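Local coordinates for switch-activating protein 1 (Schizosaccharomyces pombe, PDB 5JDK), which binds specific double-stranded DNA sequences as a homodimer, acting in mating-type switching and in blocking replication forks at the ribosomal DNA barrier, at residues L32-E35 / E36-L40. Residues are numbered along the deposited sequence; the frame is centred on the assembly and turned at random.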
loop_
_atom_site.group_PDB
_atom_site.type_symbol
_atom_site.label_atom_id
_atom_site.label_comp_id
_atom_site.label_asym_id
_atom_site.label_seq_id
_atom_site.Cartn_x
_atom_site.Cartn_y
_atom_site.Cartn_z
ATOM N N LEU A 32 1.186 1.062 -13.644
ATOM C CA LEU A 32 2.283 0.291 -13.075
ATOM C C LEU A 32 2.162 -1.161 -13.483
ATOM O O LEU A 32 1.064 -1.719 -13.517
ATOM C CB LEU A 32 2.273 0.366 -11.542
ATOM C CG LEU A 32 2.426 1.732 -10.883
ATOM C CD1 LEU A 32 2.366 1.576 -9.380
ATOM C CD2 LEU A 32 3.732 2.368 -11.301
ATOM N N SER A 33 3.296 -1.774 -13.787
ATOM C CA SER A 33 3.328 -3.209 -13.975
ATOM C C SER A 33 3.146 -3.898 -12.632
ATOM O O SER A 33 3.280 -3.288 -11.570
ATOM C CB SER A 33 4.668 -3.635 -14.553
ATOM O OG SER A 33 5.693 -3.350 -13.613
ATOM N N LEU A 34 2.829 -5.189 -12.684
ATOM C CA LEU A 34 2.701 -5.955 -11.454
ATOM C C LEU A 34 4.003 -5.906 -10.668
ATOM O O LEU A 34 3.999 -5.756 -9.440
ATOM C CB LEU A 34 2.294 -7.398 -11.773
ATOM C CG LEU A 34 2.154 -8.353 -10.586
ATOM C CD1 LEU A 34 1.248 -7.779 -9.505
ATOM C CD2 LEU A 34 1.628 -9.716 -11.047
ATOM N N GLU A 35 5.131 -6.013 -11.370
ATOM C CA GLU A 35 6.424 -5.951 -10.702
ATOM C C GLU A 35 6.608 -4.611 -10.004
ATOM O O GLU A 35 7.104 -4.560 -8.876
ATOM C CB GLU A 35 7.557 -6.202 -11.701
ATOM C CG GLU A 35 8.942 -6.265 -11.061
ATOM C CD GLU A 35 10.069 -6.110 -12.068
ATOM O OE1 GLU A 35 9.784 -5.828 -13.251
ATOM O OE2 GLU A 35 11.245 -6.267 -11.672
ATOM N N GLU A 36 6.198 -3.516 -10.643
ATOM C CA GLU A 36 6.317 -2.201 -10.019
ATOM C C GLU A 36 5.379 -2.060 -8.828
ATOM O O GLU A 36 5.739 -1.438 -7.823
ATOM C CB GLU A 36 6.023 -1.106 -11.040
ATOM C CG GLU A 36 7.127 -0.869 -12.060
ATOM C CD GLU A 36 6.728 0.145 -13.114
ATOM O OE1 GLU A 36 5.620 0.018 -13.679
ATOM O OE2 GLU A 36 7.518 1.082 -13.363
ATOM N N LYS A 37 4.170 -2.617 -8.923
ATOM C CA LYS A 37 3.242 -2.562 -7.798
ATOM C C LYS A 37 3.816 -3.280 -6.595
ATOM O O LYS A 37 3.699 -2.804 -5.460
ATOM C CB LYS A 37 1.919 -3.225 -8.170
ATOM C CG LYS A 37 1.091 -2.462 -9.167
ATOM C CD LYS A 37 -0.139 -3.269 -9.553
ATOM C CE LYS A 37 -1.013 -2.536 -10.535
ATOM N NZ LYS A 37 -2.147 -3.383 -10.948
ATOM N N ILE A 38 4.430 -4.440 -6.827
ATOM C CA ILE A 38 5.064 -5.177 -5.746
ATOM C C ILE A 38 6.244 -4.399 -5.167
ATOM O O ILE A 38 6.394 -4.306 -3.948
ATOM C CB ILE A 38 5.449 -6.589 -6.220
ATOM C CG1 ILE A 38 4.187 -7.419 -6.419
ATOM C CG2 ILE A 38 6.400 -7.271 -5.231
ATOM C CD1 ILE A 38 4.394 -8.727 -7.163
ATOM N N LYS A 39 7.102 -3.820 -6.014
ATOM C CA LYS A 39 8.193 -3.007 -5.477
ATOM C C LYS A 39 7.665 -1.856 -4.622
ATOM O O LYS A 39 8.201 -1.569 -3.532
ATOM C CB LYS A 39 9.051 -2.474 -6.618
ATOM C CG LYS A 39 9.859 -3.554 -7.323
ATOM C CD LYS A 39 10.645 -2.985 -8.492
ATOM C CE LYS A 39 11.525 -4.044 -9.132
ATOM N NZ LYS A 39 12.228 -3.527 -10.336
ATOM N N LEU A 40 6.619 -1.181 -5.106
ATOM C CA LEU A 40 6.035 -0.062 -4.381
ATOM C C LEU A 40 5.474 -0.515 -3.040
ATOM O O LEU A 40 5.750 0.104 -1.998
ATOM C CB LEU A 40 4.957 0.591 -5.238
ATOM C CG LEU A 40 4.175 1.738 -4.607
ATOM C CD1 LEU A 40 5.093 2.851 -4.159
ATOM C CD2 LEU A 40 3.159 2.265 -5.596
HETATM O O HOH W 1 -1.987 -1.417 -13.261
#
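Leu32 sets its isobutyl group across the first turn, with CD1 lying 3.9 Å from Leu40 CD2 and the two side chains meeting at about a right angle. Both leucines also rest on Gln84 of helix 78-98, which joins this turn to the body of the domain. The carbonyl oxygen of Leu32 accepts a bond from a water that also takes a weak bond from Lys37 NZ, at the end of that extended lysine. Ser33 is the N-cap of helix 34-46, and with Glu36 it makes a textbook capping box, the reciprocal exchange that satisfies backbone N-H groups at a helix start. Placed between its own N and carbonyl carbon (chi1 64°), Ser33 OG accepts the N-H of Glu36, 3.0 Å from Glu36 N. In return, Glu36 OE1 receives the N-H of Ser33 on its anti lone pair, 2.9 Å from N and close to straight at 166°. Replacing Glu36 by alanine removes the carboxylate, and Ser33 N would probably be left without this acceptor, the N-terminal residues freer to fray. The box starts the first helix of an all-helical bundle, the N-terminal DNA-binding domain of Sap1, whose family belongs to the helix-turn-helix clan. Leu34, one step on, brings CD1 to 4.0 Å from Ile38 CD1, and both side chains touch Leu112 of helix 107-131. Glu35 runs beside Lys39, pointing the same way, and OE2 forms a salt bridge with Lys39 NZ at 3.2 Å, weak as a hydrogen bond; in the backbone of the same pair, Lys39 N donates to Glu35 O in the regular helical pattern.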